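Local coordinates for TlmII (Streptoalloteichus hindustanus, PDB 4HVM), which probably takes part in biosynthesis of the antibiotic tallysomycin, as a condensation-domain protein related to nonribosomal peptide synthetases that may bind phosphopantetheine, at residues 51-56 against 124-129; 88-93 against 103-108; 97-102 against 131-136. All blocks are in the same frame, centred on the assembly; numbering follows the deposited sequence.

Contact 1: residues 51-56 against 124-129; sequences RLAAAA and LHLVRL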
ATOM      1  N   ARG A  51     -22.974   1.470 -20.585  1.00 44.18           N
ATOM      2  CA  ARG A  51     -23.399   2.276 -19.449  1.00 39.99           C
ATOM      3  C   ARG A  51     -22.281   2.351 -18.419  1.00 36.81           C
ATOM      4  O   ARG A  51     -22.044   3.398 -17.820  1.00 42.57           O
ATOM      5  CB  ARG A  51     -24.661   1.692 -18.813  1.00 42.72           C
ATOM      6  CG  ARG A  51     -25.188   2.497 -17.637  1.00 52.90           C
ATOM      7  CD  ARG A  51     -25.624   3.886 -18.075  1.00 72.56           C
ATOM      8  NE  ARG A  51     -25.787   4.799 -16.945  1.00 84.02           N
ATOM      9  CZ  ARG A  51     -24.844   5.633 -16.516  1.00 83.65           C
ATOM     10  NH1 ARG A  51     -23.662   5.675 -17.120  1.00 77.17           N
ATOM     11  NH2 ARG A  51     -25.081   6.429 -15.481  1.00 84.60           N
ATOM     12  N   LEU A  52     -21.594   1.231 -18.219  1.00 35.91           N
ATOM     13  CA  LEU A  52     -20.480   1.173 -17.285  1.00 35.13           C
ATOM     14  C   LEU A  52     -19.288   1.964 -17.811  1.00 35.84           C
ATOM     15  O   LEU A  52     -18.588   2.630 -17.046  1.00 34.41           O
ATOM     16  CB  LEU A  52     -20.079  -0.277 -17.021  1.00 26.46           C
ATOM     17  CG  LEU A  52     -18.952  -0.512 -16.011  1.00 24.13           C
ATOM     18  CD1 LEU A  52     -19.295   0.074 -14.647  1.00 23.34           C
ATOM     19  CD2 LEU A  52     -18.652  -1.996 -15.901  1.00 23.43           C
ATOM     20  N   ALA A  53     -19.065   1.885 -19.121  1.00 28.22           N
ATOM     21  CA  ALA A  53     -17.991   2.627 -19.768  1.00 33.18           C
ATOM     22  C   ALA A  53     -18.229   4.127 -19.656  1.00 38.12           C
ATOM     23  O   ALA A  53     -17.294   4.898 -19.444  1.00 38.52           O
ATOM     24  CB  ALA A  53     -17.871   2.220 -21.229  1.00 29.54           C
ATOM     25  N   ALA A  54     -19.487   4.533 -19.796  1.00 34.46           N
ATOM     26  CA  ALA A  54     -19.855   5.934 -19.660  1.00 35.92           C
ATOM     27  C   ALA A  54     -19.658   6.396 -18.223  1.00 38.60           C
ATOM     28  O   ALA A  54     -19.281   7.542 -17.973  1.00 44.16           O
ATOM     29  CB  ALA A  54     -21.295   6.142 -20.087  1.00 34.05           C
ATOM     30  N   ALA A  55     -19.910   5.493 -17.281  1.00 37.10           N
ATOM     31  CA  ALA A  55     -19.753   5.804 -15.868  1.00 36.06           C
ATOM     32  C   ALA A  55     -18.289   6.055 -15.533  1.00 38.42           C
ATOM     33  O   ALA A  55     -17.965   6.930 -14.731  1.00 41.49           O
ATOM     34  CB  ALA A  55     -20.310   4.680 -15.011  1.00 29.52           C
ATOM     35  N   ALA A  56     -17.408   5.279 -16.156  1.00 35.97           N
ATOM     36  CA  ALA A  56     -15.976   5.416 -15.922  1.00 29.66           C
ATOM     37  C   ALA A  56     -15.475   6.768 -16.414  1.00 37.55           C
ATOM     38  O   ALA A  56     -14.681   7.427 -15.742  1.00 37.89           O
ATOM     39  CB  ALA A  56     -15.223   4.294 -16.605  1.00 26.08           C
ATOM     40  N   LEU A 124      -8.384   2.890 -16.234  1.00 16.68           N
ATOM     41  CA  LEU A 124      -9.520   2.080 -15.821  1.00 13.43           C
ATOM     42  C   LEU A 124      -9.743   0.978 -16.844  1.00 21.32           C
ATOM     43  O   LEU A 124      -9.857   1.251 -18.038  1.00 24.24           O
ATOM     44  CB  LEU A 124     -10.781   2.933 -15.666  1.00 15.69           C
ATOM     45  CG  LEU A 124     -10.746   3.993 -14.572  1.00 18.72           C
ATOM     46  CD1 LEU A 124     -12.088   4.695 -14.450  1.00 17.79           C
ATOM     47  CD2 LEU A 124     -10.339   3.370 -13.245  1.00 24.73           C
ATOM     48  N   HIS A 125      -9.787  -0.266 -16.378  1.00 23.34           N
ATOM     49  CA  HIS A 125     -10.026  -1.403 -17.260  1.00 18.48           C
ATOM     50  C   HIS A 125     -11.445  -1.944 -17.096  1.00 19.55           C
ATOM     51  O   HIS A 125     -11.901  -2.185 -15.979  1.00 27.48           O
ATOM     52  CB  HIS A 125      -8.999  -2.511 -17.003  1.00 14.02           C
ATOM     53  CG  HIS A 125      -7.602  -2.151 -17.406  1.00 19.07           C
ATOM     54  ND1 HIS A 125      -7.036  -2.574 -18.590  1.00 22.09           N
ATOM     55  CD2 HIS A 125      -6.656  -1.407 -16.783  1.00 12.22           C
ATOM     56  CE1 HIS A 125      -5.803  -2.104 -18.680  1.00 17.00           C
ATOM     57  NE2 HIS A 125      -5.549  -1.395 -17.596  1.00 20.89           N
ATOM     58  N   LEU A 126     -12.142  -2.119 -18.215  1.00 16.36           N
ATOM     59  CA  LEU A 126     -13.461  -2.740 -18.218  1.00 17.74           C
ATOM     60  C   LEU A 126     -13.339  -4.096 -18.909  1.00 18.53           C
ATOM     61  O   LEU A 126     -13.392  -4.186 -20.135  1.00 22.23           O
ATOM     62  CB  LEU A 126     -14.475  -1.845 -18.939  1.00 17.93           C
ATOM     63  CG  LEU A 126     -15.966  -2.065 -18.672  1.00 42.09           C
ATOM     64  CD1 LEU A 126     -16.735  -0.792 -18.967  1.00 44.19           C
ATOM     65  CD2 LEU A 126     -16.521  -3.217 -19.498  1.00 45.35           C
ATOM     66  N   VAL A 127     -13.161  -5.148 -18.117  1.00 16.63           N
ATOM     67  CA  VAL A 127     -12.894  -6.474 -18.662  1.00 19.71           C
ATOM     68  C   VAL A 127     -14.095  -7.393 -18.472  1.00 26.12           C
ATOM     69  O   VAL A 127     -14.499  -7.667 -17.342  1.00 30.23           O
ATOM     70  CB  VAL A 127     -11.667  -7.118 -17.989  1.00 20.58           C
ATOM     71  CG1 VAL A 127     -11.209  -8.332 -18.772  1.00 23.36           C
ATOM     72  CG2 VAL A 127     -10.532  -6.113 -17.860  1.00 14.61           C
ATOM     73  N   ARG A 128     -14.664  -7.865 -19.577  1.00 19.05           N
ATOM     74  CA  ARG A 128     -15.782  -8.802 -19.510  1.00 29.96           C
ATOM     75  C   ARG A 128     -15.279 -10.242 -19.561  1.00 28.48           C
ATOM     76  O   ARG A 128     -14.550 -10.620 -20.478  1.00 24.66           O
ATOM     77  CB  ARG A 128     -16.791  -8.545 -20.634  1.00 22.01           C
ATOM     78  CG  ARG A 128     -17.917  -9.568 -20.682  1.00 23.56           C
ATOM     79  CD  ARG A 128     -19.077  -9.113 -21.553  1.00 32.30           C
ATOM     80  NE  ARG A 128     -19.862  -8.053 -20.924  1.00 32.52           N
ATOM     81  CZ  ARG A 128     -20.871  -8.267 -20.085  1.00 31.91           C
ATOM     82  NH1 ARG A 128     -21.220  -9.504 -19.759  1.00 32.33           N
ATOM     83  NH2 ARG A 128     -21.530  -7.238 -19.564  1.00 31.13           N
ATOM     84  N   LEU A 129     -15.678 -11.037 -18.573  1.00 28.66           N
ATOM     85  CA  LEU A 129     -15.211 -12.415 -18.449  1.00 20.44           C
ATOM     86  C   LEU A 129     -16.214 -13.422 -19.008  1.00 28.43           C
ATOM     87  O   LEU A 129     -15.830 -14.473 -19.523  1.00 32.74           O
ATOM     88  CB  LEU A 129     -14.921 -12.741 -16.984  1.00 19.52           C
ATOM     89  CG  LEU A 129     -14.051 -11.745 -16.219  1.00 17.91           C
ATOM     90  CD1 LEU A 129     -13.771 -12.253 -14.814  1.00 17.31           C
ATOM     91  CD2 LEU A 129     -12.754 -11.478 -16.962  1.00 18.09           C
TER

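Contact 2: residues 88-93 against 103-108; sequences VRSDLR and VELLRA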
ATOM      1  N   VAL A  88      -9.731   1.557 -20.952  1.00 23.89           N
ATOM      2  CA  VAL A  88      -9.377   0.418 -21.790  1.00 28.15           C
ATOM      3  C   VAL A  88     -10.436  -0.676 -21.679  1.00 31.90           C
ATOM      4  O   VAL A  88     -10.768  -1.115 -20.580  1.00 28.69           O
ATOM      5  CB  VAL A  88      -8.015  -0.168 -21.381  1.00 30.22           C
ATOM      6  CG1 VAL A  88      -7.666  -1.361 -22.258  1.00 30.49           C
ATOM      7  CG2 VAL A  88      -6.932   0.904 -21.451  1.00 26.85           C
ATOM      8  N   ARG A  89     -10.964  -1.113 -22.819  1.00 36.12           N
ATOM      9  CA  ARG A  89     -12.016  -2.125 -22.835  1.00 34.56           C
ATOM     10  C   ARG A  89     -11.516  -3.432 -23.437  1.00 30.59           C
ATOM     11  O   ARG A  89     -11.009  -3.453 -24.559  1.00 38.94           O
ATOM     12  CB  ARG A  89     -13.239  -1.612 -23.600  1.00 20.77           C
ATOM     13  CG  ARG A  89     -13.740  -0.273 -23.089  1.00 38.06           C
ATOM     14  CD  ARG A  89     -14.991   0.189 -23.816  1.00 36.42           C
ATOM     15  NE  ARG A  89     -16.103  -0.740 -23.639  1.00 37.11           N
ATOM     16  CZ  ARG A  89     -17.361  -0.473 -23.968  1.00 41.39           C
ATOM     17  NH1 ARG A  89     -17.680   0.703 -24.491  1.00 41.11           N
ATOM     18  NH2 ARG A  89     -18.304  -1.385 -23.769  1.00 39.29           N
ATOM     19  N   SER A  90     -11.658  -4.518 -22.682  1.00 27.10           N
ATOM     20  CA  SER A  90     -11.196  -5.831 -23.120  1.00 18.97           C
ATOM     21  C   SER A  90     -12.289  -6.887 -22.963  1.00 29.85           C
ATOM     22  O   SER A  90     -13.255  -6.690 -22.227  1.00 35.10           O
ATOM     23  CB  SER A  90      -9.949  -6.250 -22.335  1.00 33.49           C
ATOM     24  OG  SER A  90      -8.881  -5.339 -22.538  1.00 31.03           O
ATOM     25  N   ASP A  91     -12.125  -8.008 -23.660  1.00 29.50           N
ATOM     26  CA  ASP A  91     -13.075  -9.114 -23.596  1.00 31.25           C
ATOM     27  C   ASP A  91     -12.313 -10.439 -23.590  1.00 32.08           C
ATOM     28  O   ASP A  91     -11.546 -10.727 -24.509  1.00 36.81           O
ATOM     29  CB  ASP A  91     -14.039  -9.050 -24.786  1.00 35.24           C
ATOM     30  CG  ASP A  91     -15.267  -9.921 -24.593  1.00 49.67           C
ATOM     31  OD1 ASP A  91     -15.122 -11.069 -24.126  1.00 53.69           O
ATOM     32  OD2 ASP A  91     -16.384  -9.453 -24.902  1.00 57.44           O
ATOM     33  N   LEU A  92     -12.532 -11.244 -22.554  1.00 24.47           N
ATOM     34  CA  LEU A  92     -11.777 -12.481 -22.366  1.00 20.55           C
ATOM     35  C   LEU A  92     -12.656 -13.724 -22.413  1.00 29.05           C
ATOM     36  O   LEU A  92     -12.300 -14.760 -21.852  1.00 31.61           O
ATOM     37  CB  LEU A  92     -11.034 -12.448 -21.031  1.00 21.98           C
ATOM     38  CG  LEU A  92     -10.113 -11.257 -20.780  1.00 22.42           C
ATOM     39  CD1 LEU A  92      -9.400 -11.416 -19.449  1.00 16.48           C
ATOM     40  CD2 LEU A  92      -9.111 -11.097 -21.913  1.00 24.31           C
ATOM     41  N   ARG A  93     -13.804 -13.621 -23.075  1.00 23.21           N
ATOM     42  CA  ARG A  93     -14.738 -14.738 -23.166  1.00 24.70           C
ATOM     43  C   ARG A  93     -14.183 -15.926 -23.955  1.00 26.70           C
ATOM     44  O   ARG A  93     -14.658 -17.051 -23.803  1.00 30.07           O
ATOM     45  CB  ARG A  93     -16.072 -14.277 -23.762  1.00 26.22           C
ATOM     46  CG  ARG A  93     -16.995 -13.612 -22.750  1.00 43.17           C
ATOM     47  CD  ARG A  93     -18.306 -13.159 -23.378  1.00 45.56           C
ATOM     48  NE  ARG A  93     -18.135 -12.000 -24.250  1.00 51.60           N
ATOM     49  CZ  ARG A  93     -19.132 -11.367 -24.859  1.00 58.71           C
ATOM     50  NH1 ARG A  93     -20.383 -11.775 -24.696  1.00 62.29           N
ATOM     51  NH2 ARG A  93     -18.877 -10.321 -25.634  1.00 61.45           N
ATOM     52  N   VAL A 103      -6.314 -11.318 -14.396  1.00 17.44           N
ATOM     53  CA  VAL A 103      -5.224 -11.015 -13.476  1.00 16.37           C
ATOM     54  C   VAL A 103      -3.948 -10.762 -14.261  1.00 11.79           C
ATOM     55  O   VAL A 103      -3.214  -9.814 -13.989  1.00 34.49           O
ATOM     56  CB  VAL A 103      -4.992 -12.157 -12.468  1.00 11.96           C
ATOM     57  CG1 VAL A 103      -3.732 -11.909 -11.649  1.00 17.53           C
ATOM     58  CG2 VAL A 103      -6.194 -12.312 -11.558  1.00 12.11           C
ATOM     59  N   GLU A 104      -3.691 -11.617 -15.243  1.00 12.51           N
ATOM     60  CA  GLU A 104      -2.517 -11.475 -16.088  1.00 12.79           C
ATOM     61  C   GLU A 104      -2.614 -10.207 -16.931  1.00 19.22           C
ATOM     62  O   GLU A 104      -1.601  -9.615 -17.291  1.00 19.03           O
ATOM     63  CB  GLU A 104      -2.354 -12.704 -16.988  1.00 13.79           C
ATOM     64  CG  GLU A 104      -2.079 -14.001 -16.236  1.00 34.48           C
ATOM     65  CD  GLU A 104      -2.436 -15.238 -17.049  1.00 38.82           C
ATOM     66  OE1 GLU A 104      -3.006 -15.087 -18.150  1.00 45.25           O
ATOM     67  OE2 GLU A 104      -2.147 -16.361 -16.585  1.00 36.65           O
ATOM     68  N   LEU A 105      -3.836  -9.790 -17.240  1.00 12.86           N
ATOM     69  CA  LEU A 105      -4.048  -8.582 -18.029  1.00 17.27           C
ATOM     70  C   LEU A 105      -3.660  -7.334 -17.239  1.00 22.63           C
ATOM     71  O   LEU A 105      -2.903  -6.490 -17.718  1.00 25.72           O
ATOM     72  CB  LEU A 105      -5.509  -8.490 -18.477  1.00 18.24           C
ATOM     73  CG  LEU A 105      -5.935  -7.336 -19.388  1.00 16.23           C
ATOM     74  CD1 LEU A 105      -7.001  -7.809 -20.361  1.00 17.71           C
ATOM     75  CD2 LEU A 105      -6.458  -6.167 -18.573  1.00 14.37           C
ATOM     76  N   LEU A 106      -4.201  -7.217 -16.031  1.00 21.75           N
ATOM     77  CA  LEU A 106      -3.943  -6.061 -15.183  1.00 10.98           C
ATOM     78  C   LEU A 106      -2.475  -5.977 -14.773  1.00 21.71           C
ATOM     79  O   LEU A 106      -1.895  -4.892 -14.728  1.00 30.76           O
ATOM     80  CB  LEU A 106      -4.843  -6.098 -13.948  1.00 10.58           C
ATOM     81  CG  LEU A 106      -6.337  -5.981 -14.242  1.00 11.01           C
ATOM     82  CD1 LEU A 106      -7.146  -6.114 -12.972  1.00 10.83           C
ATOM     83  CD2 LEU A 106      -6.627  -4.654 -14.921  1.00 11.23           C
ATOM     84  N   ARG A 107      -1.882  -7.130 -14.475  1.00 15.86           N
ATOM     85  CA  ARG A 107      -0.459  -7.201 -14.167  1.00 13.17           C
ATOM     86  C   ARG A 107       0.376  -6.711 -15.342  1.00 18.29           C
ATOM     87  O   ARG A 107       1.356  -5.989 -15.160  1.00 26.11           O
ATOM     88  CB  ARG A 107      -0.049  -8.633 -13.823  1.00 11.07           C
ATOM     89  CG  ARG A 107      -0.386  -9.076 -12.413  1.00 19.75           C
ATOM     90  CD  ARG A 107       0.037 -10.522 -12.193  1.00 11.15           C
ATOM     91  NE  ARG A 107      -0.192 -10.968 -10.822  1.00 25.39           N
ATOM     92  CZ  ARG A 107       0.128 -12.175 -10.366  1.00 28.43           C
ATOM     93  NH1 ARG A 107       0.690 -13.061 -11.176  1.00 32.25           N
ATOM     94  NH2 ARG A 107      -0.113 -12.496  -9.102  1.00 25.37           N
ATOM     95  N   ALA A 108      -0.017  -7.110 -16.548  1.00 18.70           N
ATOM     96  CA  ALA A 108       0.715  -6.740 -17.751  1.00 20.70           C
ATOM     97  C   ALA A 108       0.653  -5.242 -18.006  1.00 20.28           C
ATOM     98  O   ALA A 108       1.661  -4.619 -18.341  1.00 26.77           O
ATOM     99  CB  ALA A 108       0.181  -7.501 -18.953  1.00 25.85           C
TER

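Contact 3: residues 97-102 against 131-136; sequences DPQARC and ETDVVL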
ATOM      1  N   ASP A  97     -10.399 -20.021 -18.881  1.00 41.78           N
ATOM      2  CA  ASP A  97     -10.312 -19.477 -17.528  1.00 37.42           C
ATOM      3  C   ASP A  97     -10.153 -17.961 -17.582  1.00 37.75           C
ATOM      4  O   ASP A  97      -9.046 -17.448 -17.427  1.00 36.75           O
ATOM      5  CB  ASP A  97      -9.134 -20.099 -16.775  1.00 36.02           C
ATOM      6  CG  ASP A  97      -9.165 -19.807 -15.280  1.00 45.66           C
ATOM      7  OD1 ASP A  97      -9.948 -18.938 -14.837  1.00 50.72           O
ATOM      8  OD2 ASP A  97      -8.389 -20.454 -14.544  1.00 46.82           O
ATOM      9  N   PRO A  98     -11.267 -17.241 -17.790  1.00 33.59           N
ATOM     10  CA  PRO A  98     -11.261 -15.784 -17.967  1.00 31.21           C
ATOM     11  C   PRO A  98     -10.688 -15.031 -16.766  1.00 29.79           C
ATOM     12  O   PRO A  98     -10.024 -14.012 -16.953  1.00 37.29           O
ATOM     13  CB  PRO A  98     -12.747 -15.449 -18.136  1.00 19.84           C
ATOM     14  CG  PRO A  98     -13.374 -16.717 -18.604  1.00 21.43           C
ATOM     15  CD  PRO A  98     -12.626 -17.797 -17.892  1.00 29.88           C
ATOM     16  N   GLN A  99     -10.935 -15.524 -15.556  1.00 24.01           N
ATOM     17  CA  GLN A  99     -10.483 -14.828 -14.353  1.00 23.26           C
ATOM     18  C   GLN A  99      -8.962 -14.823 -14.209  1.00 23.98           C
ATOM     19  O   GLN A  99      -8.373 -13.819 -13.799  1.00 23.13           O
ATOM     20  CB  GLN A  99     -11.144 -15.406 -13.098  1.00 33.08           C
ATOM     21  CG  GLN A  99     -12.658 -15.220 -13.065  1.00 47.08           C
ATOM     22  CD  GLN A  99     -13.231 -15.292 -11.659  1.00 59.85           C
ATOM     23  OE1 GLN A  99     -12.520 -15.600 -10.703  1.00 68.19           O
ATOM     24  NE2 GLN A  99     -14.522 -15.001 -11.529  1.00 55.91           N
ATOM     25  N   ALA A 100      -8.330 -15.941 -14.549  1.00 23.58           N
ATOM     26  CA  ALA A 100      -6.878 -16.032 -14.487  1.00 15.26           C
ATOM     27  C   ALA A 100      -6.238 -15.103 -15.507  1.00 25.67           C
ATOM     28  O   ALA A 100      -5.152 -14.576 -15.275  1.00 28.86           O
ATOM     29  CB  ALA A 100      -6.420 -17.464 -14.723  1.00 16.18           C
ATOM     30  N   ARG A 101      -6.919 -14.906 -16.633  1.00 23.46           N
ATOM     31  CA  ARG A 101      -6.418 -14.044 -17.696  1.00 27.20           C
ATOM     32  C   ARG A 101      -6.544 -12.578 -17.309  1.00 25.35           C
ATOM     33  O   ARG A 101      -5.685 -11.760 -17.645  1.00 21.02           O
ATOM     34  CB  ARG A 101      -7.182 -14.296 -18.994  1.00 16.61           C
ATOM     35  CG  ARG A 101      -7.259 -15.752 -19.410  1.00 17.75           C
ATOM     36  CD  ARG A 101      -5.917 -16.286 -19.864  1.00 18.70           C
ATOM     37  NE  ARG A 101      -5.089 -16.763 -18.759  1.00 27.36           N
ATOM     38  CZ  ARG A 101      -5.140 -17.992 -18.255  1.00 29.09           C
ATOM     39  NH1 ARG A 101      -4.338 -18.333 -17.255  1.00 22.78           N
ATOM     40  NH2 ARG A 101      -5.994 -18.882 -18.747  1.00 31.59           N
ATOM     41  N   CYS A 102      -7.622 -12.253 -16.602  1.00 24.32           N
ATOM     42  CA  CYS A 102      -7.881 -10.879 -16.189  1.00 20.57           C
ATOM     43  C   CYS A 102      -6.812 -10.396 -15.214  1.00 19.02           C
ATOM     44  O   CYS A 102      -6.445  -9.220 -15.207  1.00 23.62           O
ATOM     45  CB  CYS A 102      -9.270 -10.764 -15.562  1.00 13.97           C
ATOM     46  SG  CYS A 102      -9.771  -9.071 -15.197  1.00 29.22           S
ATOM     47  N   GLU A 131     -20.959 -13.885 -19.697  1.00 37.32           N
ATOM     48  CA  GLU A 131     -22.238 -13.239 -19.957  1.00 41.32           C
ATOM     49  C   GLU A 131     -22.770 -12.515 -18.725  1.00 41.72           C
ATOM     50  O   GLU A 131     -23.683 -11.695 -18.824  1.00 45.19           O
ATOM     51  CB  GLU A 131     -23.260 -14.262 -20.449  1.00 48.18           C
ATOM     52  CG  GLU A 131     -22.836 -14.978 -21.718  1.00 55.93           C
ATOM     53  CD  GLU A 131     -22.515 -14.014 -22.849  1.00 63.82           C
ATOM     54  OE1 GLU A 131     -21.469 -14.196 -23.508  1.00 62.19           O
ATOM     55  OE2 GLU A 131     -23.312 -13.081 -23.082  1.00 69.52           O
ATOM     56  N   THR A 132     -22.195 -12.820 -17.566  1.00 41.45           N
ATOM     57  CA  THR A 132     -22.648 -12.223 -16.314  1.00 43.66           C
ATOM     58  C   THR A 132     -21.543 -11.453 -15.591  1.00 44.95           C
ATOM     59  O   THR A 132     -21.823 -10.515 -14.847  1.00 49.64           O
ATOM     60  CB  THR A 132     -23.215 -13.288 -15.352  1.00 46.28           C
ATOM     61  OG1 THR A 132     -22.194 -14.242 -15.033  1.00 48.43           O
ATOM     62  CG2 THR A 132     -24.398 -14.009 -15.982  1.00 48.07           C
ATOM     63  N   ASP A 133     -20.292 -11.849 -15.817  1.00 40.34           N
ATOM     64  CA  ASP A 133     -19.166 -11.310 -15.056  1.00 37.41           C
ATOM     65  C   ASP A 133     -18.363 -10.239 -15.791  1.00 31.43           C
ATOM     66  O   ASP A 133     -17.904 -10.446 -16.914  1.00 30.48           O
ATOM     67  CB  ASP A 133     -18.234 -12.441 -14.605  1.00 46.14           C
ATOM     68  CG  ASP A 133     -18.837 -13.291 -13.497  1.00 56.53           C
ATOM     69  OD1 ASP A 133     -20.079 -13.296 -13.355  1.00 60.37           O
ATOM     70  OD2 ASP A 133     -18.067 -13.953 -12.767  1.00 59.42           O
ATOM     71  N   VAL A 134     -18.194  -9.094 -15.134  1.00 26.82           N
ATOM     72  CA  VAL A 134     -17.367  -8.010 -15.651  1.00 22.21           C
ATOM     73  C   VAL A 134     -16.445  -7.489 -14.557  1.00 21.48           C
ATOM     74  O   VAL A 134     -16.896  -7.181 -13.455  1.00 22.31           O
ATOM     75  CB  VAL A 134     -18.221  -6.838 -16.159  1.00 22.64           C
ATOM     76  CG1 VAL A 134     -17.333  -5.673 -16.570  1.00 19.44           C
ATOM     77  CG2 VAL A 134     -19.091  -7.280 -17.317  1.00 27.35           C
ATOM     78  N   VAL A 135     -15.154  -7.393 -14.859  1.00 23.83           N
ATOM     79  CA  VAL A 135     -14.192  -6.841 -13.913  1.00 18.70           C
ATOM     80  C   VAL A 135     -13.873  -5.385 -14.226  1.00 15.08           C
ATOM     81  O   VAL A 135     -13.477  -5.052 -15.342  1.00 25.30           O
ATOM     82  CB  VAL A 135     -12.882  -7.650 -13.887  1.00 18.87           C
ATOM     83  CG1 VAL A 135     -11.811  -6.904 -13.102  1.00 13.40           C
ATOM     84  CG2 VAL A 135     -13.121  -9.027 -13.293  1.00 22.22           C
ATOM     85  N   LEU A 136     -14.060  -4.521 -13.233  1.00 16.70           N
ATOM     86  CA  LEU A 136     -13.638  -3.132 -13.337  1.00 14.40           C
ATOM     87  C   LEU A 136     -12.330  -2.978 -12.580  1.00 17.44           C
ATOM     88  O   LEU A 136     -12.308  -3.056 -11.353  1.00 27.40           O
ATOM     89  CB  LEU A 136     -14.690  -2.197 -12.745  1.00 15.11           C
ATOM     90  CG  LEU A 136     -14.344  -0.707 -12.776  1.00 24.55           C
ATOM     91  CD1 LEU A 136     -14.547  -0.098 -14.163  1.00 15.63           C
ATOM     92  CD2 LEU A 136     -15.139   0.047 -11.727  1.00 22.83           C
TER

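Contact 1: residues 51-56 against 124-129
Leu126 of strand 122-128 reaches into the flank of helix 49-62 and is held there by Leu52 and Ala53. Its CB sets off toward the helix, and a first torsion of -160°, with CG anti to the backbone N, carries the fork onward. Leu126 CG lies 3.9 Å from Leu52 CD2. From there CD1 does most of the touching: Leu126 CD1 lies 3.7 Å from Leu52 CG, and it also meets the methyl group of Ala53, Ala53 CB to Leu126 CD1 being 3.9 Å. Leu126 CD1 comes closest to the helix backbone, 3.6 Å from Ala53 N. Two residues back along the strand, Leu124 CD1 makes a separate apolar contact with Ala56 CB at 3.8 Å. Alanines suit this helix face because a lone methyl lets the strand leucines approach the backbone, while Leu52 supplies bulk and also packs on Val157 and Tyr161 of helix 147-161. At the border, Arg128 forms a salt bridge with Asp49, just ahead of the segment. The axes of segments 51-56 and 124-128 run almost antiparallel (170°) and approach to 9.8 Å, a buried helix-on-sheet layer characteristic of the alpha/beta fold of condensation domains.

Contact 2: residues 88-93 against 103-108
Asp91 OD1 is gripped by two donors from one residue, the backbone N and the side-chain NE of Arg93, at the end of the first strand of a beta-alpha-beta crossover made by strand 87-91, helix 98-110 and strand 122-128. The backbone bond, Arg93 N to Asp91 OD1, measures 3.1 Å and closes an Asx turn as the chain leaves the sheet. Arg93 NE uses the syn lone pair of Asp91 OD1, which lies close to the guanidinium plane, while Arg93 NH2 reaches the other oxygen, Asp91 OD2, at 2.7 Å. This side-on, two-nitrogen salt bridge would restrain rotation of the carboxylate. Aspartate suits the position because its short side chain can serve both the turn and the arginine. Between strand and helix the packing is sparse and rests on Leu105. A chi1 of -177° sets Leu105 CG anti to the backbone N, carrying the fork toward the strand, where CD1 meets the side chain of Ser90. Serine offers little bulk here, and its own backbone pairs with Leu126 and Arg128 in the neighbouring strand. Leu92 turns toward the helix just beyond the strand and also packs on Cys102 and Val127. The leucine methyls meet loosely, Leu92 CD2 standing 4.2 Å from Leu105 CD1, and that same CD1 lies 3.8 Å from Ser90 OG.

Contact 3: residues 97-102 against 131-136
Cys102 and Val135 meet where the first turns of helix 98-110 cover strand 133-141, part of the helix-on-sheet layering of a condensation-domain alpha/beta fold. Cys102 holds SG anti to its backbone N (chi1 -173°), which aims the sulfur at the sheet. Cys102 SG rests against Val135, whose beta branch suits an extended strand, 3.7 Å from Val135 CB and 3.9 Å from Val135 CG2. One turn back along the helix the contact turns polar. Gln99 sets CG anti to the carbonyl carbon (chi1 -64°), and the chain then extends to bring its amide obliquely toward Asp133, the two flat groups being turned 32° apart; Gln99 NE2 to Asp133 OD2 is 3.9 Å, too long for a hydrogen bond. Asp133 OD1 accepts from Thr132 OG1 at 2.9 Å, met from above the carboxylate plane, and also bonds Ser44 OG. Were Asp133 replaced by an alanine, the hydroxyls of Thr132 and Ser44 would probably be left without this shared partner. Aspartate serves the helix start too: Asp97 is the N-cap, its OD1 taking a weak bond from Ala100 N. In the apolar part, the nearest approach is Cys102 SG to Val135 CG1, 3.6 Å.

The three contacts belong to one mixed sheet and the helices on its two faces. Contact 1 places helix 49-62 on one face, whereas contacts 2 and 3 use successive parts of helix 98-110 on the other; neighbouring residues of strand 122-128 serve the two sides in turn. Contacts 2 and 3 have centres about 8 Å apart, and each lies about 12 Å from contact 1. Backbone pairing ties them: Leu126 N probably bonds Val88 O at 2.9 Å, joining contacts 1 and 2, and Val127 O probably bonds Val135 N, joining 1 and 3. Arg93 NH1 and Glu131 OE1, 2.9 Å apart, form a salt bridge between contacts 2 and 3.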